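Local coordinates for EGF family domain-containing protein (Toxoplasma gondii, PDB 4Z80), which binds a peptide of the rhoptry neck protein RON2L1 and probably takes part in the moving junction of host-cell invasion, at residues Thr8-Ser11 with Arg12-Met16; Ser256-Ser259 with Arg260-His264. All coordinates share one frame; numbering follows the deposited sequence.

Each contact is local, made between neighbouring turns of its own helix, and the two come in series along the chain. Contact 1 lies on helix 8-16, at the start of the modelled chain. Contact 2 lies on helix 252-262, within the region matched to the apical membrane antigen 1 family. Their centres are about 34 Å apart and their nearest atoms about 21 Å, so they do not touch. The centre of contact 1 is about 29 Å from the centre of the chain; that of contact 2 is about 13 Å from it. One helix packs at the surface against residues late in the chain; the other lies in the interior, tied by a disulfide to Cys183.

Contact 1 (Thr8-Ser11 with Arg12-Met16); sequences TSTS and RATYM
Thr8 and Arg12 begin a regular run of alpha-helical bonds, in which Arg12 N gives its hydrogen to Thr8 O, Ala13 N to Ser9 O, Thr14 N to Thr10 O and Tyr15 N to Ser11 O. The first is the shortest, 2.8 Å from Arg12 N to Thr8 O. Arg12 carries the side-chain contact. Its CG stands anti to the backbone N (chi1 174°), and a bend at chi3 (-52°) turns the guanidinium back along the helix toward Thr8. Thr8 O lies over one face of this flat group, offset toward the rim, with NH1 3.9 Å from Thr8 O. Ser9 CA comes in obliquely, 3.8 Å from Arg12 NH1. A water sits at the guanidinium edge, in its plane. It accepts a hydrogen bond from Arg12 NH1 at 2.9 Å. The same water is hydrogen-bonded to Thr8 OG1, also at 2.9 Å, and so bridges two side chains one turn apart. On another side of the helix, Thr14 OG1 comes within 3.2 Å of Thr10 O. Beyond the helix, Arg12 NE bonds Ile463 O, and Asp461 N is hydrogen-bonded to Tyr15 OH. The Tyr15 side chain also touches Pro460, Ile463 and Ala464. The hydroxyl-bearing residues from Thr8 to Ser11 are exposed, while Arg12 is buried and its polar end is met by a carbonyl and a water. With NE and NH1 both held, rotation of the guanidinium is probably restricted. Arg12 and Tyr15 thus join the helix to residues 460-466.

Contact 2 (Ser256-Ser259 with Arg260-His264); sequences SILS and RCTTH
Ser256-Ser259 and Arg260-His264 make a local, buried contact across the C-terminal turns of helix 252-262, inside the apical membrane antigen 1 family region. Arg260 N bonds Ser256 O at 2.9 Å, in the carbonyl plane and nearly straight (169°). Cys261 N bonds Ile257 O. Thr262 OG1 lies between the backbone N and the carbonyl carbon (chi1 53°), which points the hydroxyl back to donate to Leu258 O, 2.8 Å from OG1. Thr262 N makes an i to i+3 bond to Ser259 O, 3.3 Å away, from above the carbonyl plane. A water is the second partner of Ser259 O, donating to it at 2.8 Å, and also bonds Thr263 OG1. Thr262 CG2 meets Leu258 CD1 at 4.0 Å, the two side chains crossing at a slant. On the neighbouring side, Ile257 CG2 packs 3.8 Å from Cys261 SG, which forms the disulfide to Cys183. Ser259 OG is hydrogen-bonded to Leu278 O and Ser334 OG. From an extended chain, Arg260 NE bonds Glu177 O, and Arg260 makes a cation-pi contact with Trp30. The arrangement is typical of a helix C-terminus passing into a 3-10 turn, here in a cysteine-rich PAN-type domain, where His264 O is hydrogen-bonded to Ser11 OG of the bound RON2L1 peptide, a separate chain.

Contact 1 (Thr8-Ser11 with Arg12-Met16)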
loop_
_atom_site.group_PDB
_atom_site.type_symbol
_atom_site.label_atom_id
_atom_site.label_comp_id
_atom_site.label_asym_id
_atom_site.label_seq_id
_atom_site.Cartn_x
_atom_site.Cartn_y
_atom_site.Cartn_z
ATOM N N THR A 8 -9.812 -32.369 -14.799
ATOM C CA THR A 8 -9.719 -31.030 -15.351
ATOM C C THR A 8 -10.730 -30.090 -14.701
ATOM O O THR A 8 -10.416 -28.932 -14.476
ATOM C CB THR A 8 -9.942 -31.025 -16.866
ATOM O OG1 THR A 8 -11.134 -31.758 -17.171
ATOM C CG2 THR A 8 -8.760 -31.664 -17.580
ATOM N N SER A 9 -11.931 -30.578 -14.395
ATOM C CA SER A 9 -12.951 -29.714 -13.794
ATOM C C SER A 9 -12.492 -29.202 -12.425
ATOM O O SER A 9 -12.691 -28.029 -12.097
ATOM C CB SER A 9 -14.292 -30.446 -13.667
ATOM O OG SER A 9 -14.236 -31.474 -12.698
ATOM N N THR A 10 -11.870 -30.074 -11.636
ATOM C CA THR A 10 -11.327 -29.686 -10.340
ATOM C C THR A 10 -10.163 -28.714 -10.505
ATOM O O THR A 10 -10.071 -27.710 -9.794
ATOM C CB THR A 10 -10.869 -30.916 -9.545
ATOM O OG1 THR A 10 -12.003 -31.755 -9.294
ATOM C CG2 THR A 10 -10.239 -30.515 -8.211
ATOM N N SER A 11 -9.276 -28.999 -11.448
ATOM C CA SER A 11 -8.147 -28.119 -11.690
ATOM C C SER A 11 -8.603 -26.753 -12.175
ATOM O O SER A 11 -8.014 -25.737 -11.810
ATOM C CB SER A 11 -7.198 -28.738 -12.709
ATOM O OG SER A 11 -6.539 -29.855 -12.142
ATOM N N ARG A 12 -9.651 -26.736 -12.989
ATOM C CA ARG A 12 -10.212 -25.490 -13.491
ATOM C C ARG A 12 -10.763 -24.653 -12.341
ATOM O O ARG A 12 -10.519 -23.451 -12.267
ATOM C CB ARG A 12 -11.309 -25.770 -14.519
ATOM C CG ARG A 12 -12.056 -24.530 -15.008
ATOM C CD ARG A 12 -12.953 -24.836 -16.193
ATOM N NE ARG A 12 -12.196 -25.527 -17.235
ATOM C CZ ARG A 12 -12.298 -26.821 -17.532
ATOM N NH1 ARG A 12 -13.166 -27.608 -16.901
ATOM N NH2 ARG A 12 -11.531 -27.329 -18.488
ATOM N N ALA A 13 -11.509 -25.294 -11.448
ATOM C CA ALA A 13 -12.071 -24.587 -10.295
ATOM C C ALA A 13 -10.961 -24.029 -9.406
ATOM O O ALA A 13 -11.045 -22.894 -8.927
ATOM C CB ALA A 13 -12.982 -25.514 -9.494
ATOM N N THR A 14 -9.910 -24.811 -9.193
ATOM C CA THR A 14 -8.786 -24.366 -8.369
ATOM C C THR A 14 -8.121 -23.136 -8.979
ATOM O O THR A 14 -7.797 -22.185 -8.265
ATOM C CB THR A 14 -7.750 -25.490 -8.195
ATOM O OG1 THR A 14 -8.325 -26.530 -7.395
ATOM C CG2 THR A 14 -6.481 -24.991 -7.519
ATOM N N TYR A 15 -7.930 -23.148 -10.295
ATOM C CA TYR A 15 -7.338 -22.011 -10.986
ATOM C C TYR A 15 -8.258 -20.789 -10.921
ATOM O O TYR A 15 -7.809 -19.688 -10.600
ATOM C CB TYR A 15 -7.023 -22.358 -12.451
ATOM C CG TYR A 15 -6.626 -21.147 -13.278
ATOM C CD1 TYR A 15 -5.363 -20.586 -13.163
ATOM C CD2 TYR A 15 -7.526 -20.557 -14.154
ATOM C CE1 TYR A 15 -5.004 -19.459 -13.908
ATOM C CE2 TYR A 15 -7.175 -19.442 -14.904
ATOM C CZ TYR A 15 -5.920 -18.897 -14.771
ATOM O OH TYR A 15 -5.594 -17.788 -15.528
ATOM N N MET A 16 -9.539 -20.981 -11.218
ATOM C CA MET A 16 -10.468 -19.852 -11.318
ATOM C C MET A 16 -10.752 -19.200 -9.971
ATOM O O MET A 16 -11.250 -18.075 -9.928
ATOM C CB MET A 16 -11.780 -20.300 -11.969
ATOM C CG MET A 16 -11.648 -20.577 -13.463
ATOM S SD MET A 16 -11.163 -19.159 -14.442
ATOM C CE MET A 16 -12.578 -18.071 -14.226
HETATM O O HOH W 1 -13.664 -30.412 -17.566
#

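Contact 2 (Ser256-Ser259 with Arg260-His264)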
loop_
_atom_site.group_PDB
_atom_site.type_symbol
_atom_site.label_atom_id
_atom_site.label_comp_id
_atom_site.label_asym_id
_atom_site.label_seq_id
_atom_site.Cartn_x
_atom_site.Cartn_y
_atom_site.Cartn_z
ATOM N N SER A 256 4.696 -5.829 1.368
ATOM C CA SER A 256 3.802 -5.773 2.535
ATOM C C SER A 256 4.533 -6.180 3.824
ATOM O O SER A 256 4.234 -5.655 4.898
ATOM C CB SER A 256 2.555 -6.652 2.331
ATOM O OG SER A 256 2.814 -8.040 2.513
ATOM N N ILE A 257 5.499 -7.095 3.718
ATOM C CA ILE A 257 6.250 -7.529 4.889
ATOM C C ILE A 257 7.070 -6.367 5.443
ATOM O O ILE A 257 7.200 -6.217 6.660
ATOM C CB ILE A 257 7.181 -8.727 4.561
ATOM C CG1 ILE A 257 6.346 -9.996 4.336
ATOM C CG2 ILE A 257 8.217 -8.957 5.683
ATOM C CD1 ILE A 257 7.154 -11.206 3.861
ATOM N N LEU A 258 7.636 -5.544 4.562
ATOM C CA LEU A 258 8.364 -4.371 5.028
ATOM C C LEU A 258 7.457 -3.505 5.900
ATOM O O LEU A 258 7.870 -3.033 6.952
ATOM C CB LEU A 258 8.922 -3.556 3.853
ATOM C CG LEU A 258 9.718 -2.303 4.242
ATOM C CD1 LEU A 258 10.936 -2.658 5.104
ATOM C CD2 LEU A 258 10.150 -1.530 3.004
ATOM N N SER A 259 6.205 -3.321 5.488
ATOM C CA SER A 259 5.256 -2.575 6.310
ATOM C C SER A 259 4.931 -3.266 7.626
ATOM O O SER A 259 4.974 -2.650 8.689
ATOM C CB SER A 259 3.950 -2.333 5.551
ATOM O OG SER A 259 2.934 -1.956 6.477
ATOM N N ARG A 260 4.594 -4.550 7.545
ATOM C CA ARG A 260 4.243 -5.331 8.726
ATOM C C ARG A 260 5.276 -5.166 9.832
ATOM O O ARG A 260 4.946 -5.002 11.008
ATOM C CB ARG A 260 4.124 -6.810 8.347
ATOM C CG ARG A 260 3.872 -7.724 9.520
ATOM C CD ARG A 260 3.820 -9.171 9.098
ATOM N NE ARG A 260 3.673 -10.035 10.254
ATOM C CZ ARG A 260 3.610 -11.362 10.193
ATOM N NH1 ARG A 260 3.700 -11.980 9.027
ATOM N NH2 ARG A 260 3.463 -12.066 11.307
ATOM N N CYS A 261 6.538 -5.199 9.433
ATOM C CA CYS A 261 7.623 -5.332 10.396
ATOM C C CYS A 261 8.141 -4.011 10.960
ATOM O O CYS A 261 8.879 -4.020 11.946
ATOM C CB CYS A 261 8.789 -6.085 9.755
ATOM S SG CYS A 261 8.402 -7.777 9.286
ATOM N N THR A 262 7.772 -2.884 10.355
ATOM C CA THR A 262 8.385 -1.602 10.721
ATOM C C THR A 262 7.483 -0.644 11.505
ATOM O O THR A 262 7.891 0.474 11.794
ATOM C CB THR A 262 8.892 -0.844 9.470
ATOM O OG1 THR A 262 7.839 -0.719 8.500
ATOM C CG2 THR A 262 10.067 -1.573 8.847
ATOM N N THR A 263 6.274 -1.075 11.863
ATOM C CA THR A 263 5.368 -0.257 12.667
ATOM C C THR A 263 6.043 0.412 13.866
ATOM O O THR A 263 5.896 1.618 14.081
ATOM C CB THR A 263 4.186 -1.117 13.170
ATOM O OG1 THR A 263 3.333 -1.436 12.059
ATOM C CG2 THR A 263 3.373 -0.412 14.264
ATOM N N HIS A 264 6.793 -0.358 14.645
ATOM C CA HIS A 264 7.321 0.176 15.899
ATOM C C HIS A 264 8.574 1.023 15.718
ATOM O O HIS A 264 9.109 1.549 16.690
ATOM C CB HIS A 264 7.585 -0.962 16.881
ATOM C CG HIS A 264 6.332 -1.654 17.303
ATOM N ND1 HIS A 264 5.326 -1.001 17.980
ATOM C CD2 HIS A 264 5.898 -2.919 17.104
ATOM C CE1 HIS A 264 4.328 -1.839 18.193
ATOM N NE2 HIS A 264 4.651 -3.010 17.673
HETATM O O HOH W 2 3.436 -0.406 9.325
#